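Local coordinates for hydrolase (Thermus thermophilus, PDB 1UFO), which is an alpha/beta hydrolase fold enzyme whose natural substrate is not established, and which probably works as a serine hydrolase through a catalytic triad, at residues M1-G12 against L16-L28. Sequence-based numbering, arbitrary orientation.
Sequences MRVRTERLTLAG and LARIPEAPKALLL
The N-terminal beta hairpin at one edge of the alpha/beta hydrolase sheet brings Arg4 against Ile19 and Glu6 against Ala17 as antiparallel hydrogen-bonded pairs, with strand 3-10 outermost and strand 13-20 joining it to strand 52-56. Ile19 N gives the straighter bond of its pair, 2.8 Å to Arg4 O, while Arg4 N reaches Ile19 O at 3.0 Å. Ala17 N meets Glu6 O at 2.7 Å.

Beyond the strand end, Arg2 and Glu21 carry on the pairing with a side chain. Glu21 N bonds to Arg2 O, and Arg2 N points its hydrogen nearly straight at Glu21 OE1, 2.9 Å away on the anti side of the carboxylate. Glu21 CG sits between its own backbone N and carbonyl carbon (chi1 68°), and the chain then runs out extended to that amide. Selenomethionine Met1, bent at chi2 and chi3, brings its SE to 3.7 Å from Glu21 CG and its CE against Ala22 CB and O.

On the face carrying Val3, Thr5 and Arg7, Arg18 crosses Val3 at about a right angle, and Val3 CG1 covers one face of the guanidinium near its rim. Thr5 OG1 lies at the guanidinium edge, 3.3 Å from Arg18 CD, and a water accepts a weak bond from Arg18 NE. Arg18 NH2 goes on to a salt bridge with Glu49. Thr5 CG2 and Arg7 CD both rest on Leu16 CD1. On the face carrying Arg4, Glu6, Ala17 and Ile19, Ile19 CD1 touches Glu6 CG at 3.6 Å, and Leu8 CD1 covers Ala17 CB.

Main-chain bonds thus fix the register; around them Glu6 and Arg7 pack through their aliphatic parts, Arg18 through its stem and a guanidinium face, while Glu21 also supplies a carboxylate acceptor for a main-chain amide.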
loop_
_atom_site.group_PDB
_atom_site.type_symbol
_atom_site.label_atom_id
_atom_site.label_comp_id
_atom_site.label_asym_id
_atom_site.label_seq_id
_atom_site.Cartn_x
_atom_site.Cartn_y
_atom_site.Cartn_z
HETATM N N MSE A 1 -10.028 -11.734 -20.318
HETATM C CA MSE A 1 -8.919 -11.187 -21.186
HETATM C C MSE A 1 -8.036 -12.327 -21.684
HETATM O O MSE A 1 -7.501 -13.107 -20.910
HETATM C CB MSE A 1 -8.120 -10.164 -20.323
HETATM C CG MSE A 1 -6.823 -9.590 -20.997
HETATM SE SE MSE A 1 -7.330 -8.134 -22.144
HETATM C CE MSE A 1 -7.069 -6.595 -21.145
ATOM N N ARG A 2 -7.907 -12.484 -22.995
ATOM C CA ARG A 2 -7.049 -13.532 -23.482
ATOM C C ARG A 2 -5.635 -12.991 -23.282
ATOM O O ARG A 2 -5.414 -11.791 -23.418
ATOM C CB ARG A 2 -7.341 -13.815 -24.954
ATOM C CG ARG A 2 -8.829 -14.055 -25.174
ATOM C CD ARG A 2 -9.158 -14.129 -26.644
ATOM N NE ARG A 2 -8.399 -15.116 -27.408
ATOM C CZ ARG A 2 -8.582 -15.246 -28.722
ATOM N NH1 ARG A 2 -9.466 -14.457 -29.307
ATOM N NH2 ARG A 2 -7.913 -16.139 -29.438
ATOM N N VAL A 3 -4.735 -13.862 -22.862
ATOM C CA VAL A 3 -3.321 -13.511 -22.629
ATOM C C VAL A 3 -2.490 -14.595 -23.248
ATOM O O VAL A 3 -2.781 -15.799 -23.099
ATOM C CB VAL A 3 -2.972 -13.497 -21.106
ATOM C CG1 VAL A 3 -1.505 -13.133 -20.926
ATOM C CG2 VAL A 3 -3.832 -12.529 -20.415
ATOM N N ARG A 4 -1.416 -14.237 -23.934
ATOM C CA ARG A 4 -0.601 -15.272 -24.503
ATOM C C ARG A 4 0.846 -14.973 -24.189
ATOM O O ARG A 4 1.210 -13.830 -24.038
ATOM C CB ARG A 4 -0.774 -15.360 -25.999
ATOM C CG ARG A 4 -0.307 -14.129 -26.695
ATOM C CD ARG A 4 -0.843 -14.112 -28.102
ATOM N NE ARG A 4 -0.642 -15.371 -28.817
ATOM C CZ ARG A 4 0.542 -15.892 -29.122
ATOM N NH1 ARG A 4 0.639 -17.045 -29.784
ATOM N NH2 ARG A 4 1.640 -15.257 -28.752
ATOM N N THR A 5 1.648 -16.008 -24.124
ATOM C CA THR A 5 3.028 -15.863 -23.824
ATOM C C THR A 5 3.851 -16.017 -25.050
ATOM O O THR A 5 3.611 -16.936 -25.837
ATOM C CB THR A 5 3.436 -16.927 -22.802
ATOM O OG1 THR A 5 2.665 -16.696 -21.625
ATOM C CG2 THR A 5 4.967 -16.849 -22.456
ATOM N N GLU A 6 4.799 -15.119 -25.253
ATOM C CA GLU A 6 5.696 -15.267 -26.364
ATOM C C GLU A 6 7.061 -14.711 -26.081
ATOM O O GLU A 6 7.266 -14.018 -25.062
ATOM C CB GLU A 6 5.162 -14.634 -27.647
ATOM C CG GLU A 6 4.473 -13.337 -27.579
ATOM C CD GLU A 6 3.830 -13.019 -28.944
ATOM O OE1 GLU A 6 2.616 -13.283 -29.180
ATOM O OE2 GLU A 6 4.557 -12.535 -29.799
ATOM N N ARG A 7 8.004 -15.075 -26.943
ATOM C CA ARG A 7 9.375 -14.571 -26.846
ATOM C C ARG A 7 9.565 -13.544 -27.944
ATOM O O ARG A 7 9.292 -13.841 -29.126
ATOM C CB ARG A 7 10.419 -15.696 -27.016
ATOM C CG ARG A 7 10.272 -16.905 -26.039
ATOM C CD ARG A 7 10.736 -16.586 -24.548
ATOM N NE ARG A 7 12.143 -16.357 -24.585
ATOM C CZ ARG A 7 13.062 -17.194 -24.134
ATOM N NH1 ARG A 7 14.316 -16.844 -24.291
ATOM N NH2 ARG A 7 12.729 -18.305 -23.460
ATOM N N LEU A 8 9.991 -12.336 -27.573
ATOM C CA LEU A 8 10.223 -11.258 -28.537
ATOM C C LEU A 8 11.694 -10.964 -28.515
ATOM O O LEU A 8 12.417 -11.458 -27.634
ATOM C CB LEU A 8 9.530 -9.999 -28.069
ATOM C CG LEU A 8 8.058 -10.161 -27.815
ATOM C CD1 LEU A 8 7.503 -8.852 -27.313
ATOM C CD2 LEU A 8 7.362 -10.537 -29.158
ATOM N N THR A 9 12.134 -10.165 -29.478
ATOM C CA THR A 9 13.499 -9.674 -29.521
ATOM C C THR A 9 13.437 -8.169 -29.394
ATOM O O THR A 9 12.790 -7.521 -30.208
ATOM C CB THR A 9 14.235 -10.054 -30.846
ATOM O OG1 THR A 9 14.301 -11.484 -30.939
ATOM C CG2 THR A 9 15.706 -9.455 -30.815
ATOM N N LEU A 10 14.083 -7.609 -28.331
ATOM C CA LEU A 10 14.084 -6.163 -28.110
ATOM C C LEU A 10 15.486 -5.763 -27.761
ATOM O O LEU A 10 16.079 -6.380 -26.903
ATOM C CB LEU A 10 13.184 -5.836 -26.945
ATOM C CG LEU A 10 11.705 -6.003 -27.218
ATOM C CD1 LEU A 10 10.946 -5.985 -25.841
ATOM C CD2 LEU A 10 11.244 -4.854 -28.060
ATOM N N ALA A 11 16.022 -4.789 -28.501
ATOM C CA ALA A 11 17.369 -4.271 -28.259
ATOM C C ALA A 11 18.359 -5.428 -28.308
ATOM O O ALA A 11 19.392 -5.470 -27.607
ATOM C CB ALA A 11 17.378 -3.582 -26.890
ATOM N N GLY A 12 18.033 -6.420 -29.125
ATOM C CA GLY A 12 18.921 -7.545 -29.271
ATOM C C GLY A 12 18.881 -8.627 -28.217
ATOM O O GLY A 12 19.673 -9.572 -28.282
ATOM N N LEU A 16 10.912 -12.470 -22.572
ATOM C CA LEU A 16 9.654 -13.176 -22.332
ATOM C C LEU A 16 8.540 -12.131 -22.225
ATOM O O LEU A 16 8.635 -11.107 -21.507
ATOM C CB LEU A 16 9.771 -13.995 -21.054
ATOM C CG LEU A 16 8.521 -14.730 -20.630
ATOM C CD1 LEU A 16 8.282 -15.778 -21.625
ATOM C CD2 LEU A 16 8.735 -15.417 -19.211
ATOM N N ALA A 17 7.464 -12.362 -22.924
ATOM C CA ALA A 17 6.353 -11.426 -22.883
ATOM C C ALA A 17 5.021 -12.071 -22.566
ATOM O O ALA A 17 4.710 -13.159 -23.103
ATOM C CB ALA A 17 6.212 -10.673 -24.219
ATOM N N ARG A 18 4.251 -11.467 -21.686
ATOM C CA ARG A 18 2.900 -11.969 -21.412
ATOM C C ARG A 18 2.022 -10.872 -21.946
ATOM O O ARG A 18 1.914 -9.758 -21.417
ATOM C CB ARG A 18 2.699 -12.153 -19.905
ATOM C CG ARG A 18 1.436 -12.866 -19.586
ATOM C CD ARG A 18 1.645 -14.429 -19.395
ATOM N NE ARG A 18 0.408 -14.982 -18.820
ATOM C CZ ARG A 18 -0.154 -14.471 -17.717
ATOM N NH1 ARG A 18 0.453 -13.434 -17.099
ATOM N NH2 ARG A 18 -1.363 -14.903 -17.287
ATOM N N ILE A 19 1.369 -11.192 -23.067
ATOM C CA ILE A 19 0.640 -10.178 -23.817
ATOM C C ILE A 19 -0.875 -10.287 -23.779
ATOM O O ILE A 19 -1.445 -11.258 -24.311
ATOM C CB ILE A 19 1.119 -10.205 -25.300
ATOM C CG1 ILE A 19 2.653 -10.067 -25.340
ATOM C CG2 ILE A 19 0.350 -9.128 -26.105
ATOM C CD1 ILE A 19 3.310 -10.006 -26.859
ATOM N N PRO A 20 -1.552 -9.288 -23.211
ATOM C CA PRO A 20 -3.031 -9.368 -23.155
ATOM C C PRO A 20 -3.554 -8.941 -24.520
ATOM O O PRO A 20 -2.880 -8.226 -25.270
ATOM C CB PRO A 20 -3.417 -8.396 -22.044
ATOM C CG PRO A 20 -2.304 -7.339 -22.107
ATOM C CD PRO A 20 -1.030 -8.092 -22.521
ATOM N N GLU A 21 -4.815 -9.271 -24.800
ATOM C CA GLU A 21 -5.296 -8.905 -26.120
ATOM C C GLU A 21 -5.545 -7.439 -26.259
ATOM O O GLU A 21 -5.559 -6.915 -27.379
ATOM C CB GLU A 21 -6.607 -9.643 -26.451
ATOM C CG GLU A 21 -7.781 -9.218 -25.616
ATOM C CD GLU A 21 -9.024 -10.133 -25.838
ATOM O OE1 GLU A 21 -9.378 -10.899 -24.897
ATOM O OE2 GLU A 21 -9.592 -10.107 -26.974
ATOM N N ALA A 22 -5.669 -6.723 -25.134
ATOM C CA ALA A 22 -5.911 -5.281 -25.157
ATOM C C ALA A 22 -4.904 -4.593 -24.226
ATOM O O ALA A 22 -5.260 -4.224 -23.108
ATOM C CB ALA A 22 -7.336 -4.900 -24.693
ATOM N N PRO A 23 -3.672 -4.408 -24.694
ATOM C CA PRO A 23 -2.663 -3.736 -23.809
ATOM C C PRO A 23 -2.869 -2.273 -23.620
ATOM O O PRO A 23 -3.072 -1.507 -24.575
ATOM C CB PRO A 23 -1.316 -3.988 -24.491
ATOM C CG PRO A 23 -1.576 -5.130 -25.513
ATOM C CD PRO A 23 -3.064 -4.906 -25.935
ATOM N N LYS A 24 -2.861 -1.839 -22.364
ATOM C CA LYS A 24 -3.046 -0.406 -22.077
ATOM C C LYS A 24 -1.724 0.227 -21.538
ATOM O O LYS A 24 -1.624 1.438 -21.499
ATOM C CB LYS A 24 -4.163 -0.158 -21.034
ATOM C CG LYS A 24 -3.852 -0.727 -19.648
ATOM C CD LYS A 24 -5.037 -0.588 -18.696
ATOM C CE LYS A 24 -4.676 -1.142 -17.275
ATOM N NZ LYS A 24 -5.888 -0.884 -16.389
ATOM N N ALA A 25 -0.773 -0.611 -21.169
ATOM C CA ALA A 25 0.535 -0.108 -20.642
ATOM C C ALA A 25 1.569 -1.200 -20.708
ATOM O O ALA A 25 1.216 -2.393 -20.845
ATOM C CB ALA A 25 0.360 0.281 -19.142
ATOM N N LEU A 26 2.866 -0.844 -20.579
ATOM C CA LEU A 26 3.940 -1.862 -20.561
ATOM C C LEU A 26 4.478 -1.937 -19.142
ATOM O O LEU A 26 4.564 -0.925 -18.485
ATOM C CB LEU A 26 5.142 -1.382 -21.455
ATOM C CG LEU A 26 4.878 -1.390 -22.954
ATOM C CD1 LEU A 26 5.797 -0.327 -23.657
ATOM C CD2 LEU A 26 5.132 -2.833 -23.432
ATOM N N LEU A 27 4.861 -3.126 -18.707
ATOM C CA LEU A 27 5.556 -3.246 -17.412
ATOM C C LEU A 27 6.787 -4.089 -17.707
ATOM O O LEU A 27 6.683 -5.265 -18.049
ATOM C CB LEU A 27 4.694 -3.946 -16.347
ATOM C CG LEU A 27 5.349 -4.133 -14.987
ATOM C CD1 LEU A 27 5.779 -2.737 -14.424
ATOM C CD2 LEU A 27 4.465 -4.841 -14.004
ATOM N N LEU A 28 7.970 -3.483 -17.586
ATOM C CA LEU A 28 9.232 -4.233 -17.711
ATOM C C LEU A 28 9.582 -4.675 -16.309
ATOM O O LEU A 28 9.744 -3.821 -15.420
ATOM C CB LEU A 28 10.388 -3.336 -18.318
ATOM C CG LEU A 28 11.775 -4.019 -18.313
ATOM C CD1 LEU A 28 11.783 -5.333 -19.106
ATOM C CD2 LEU A 28 12.831 -3.003 -18.963
HETATM O O HOH W 1 0.280 -16.482 -21.187
#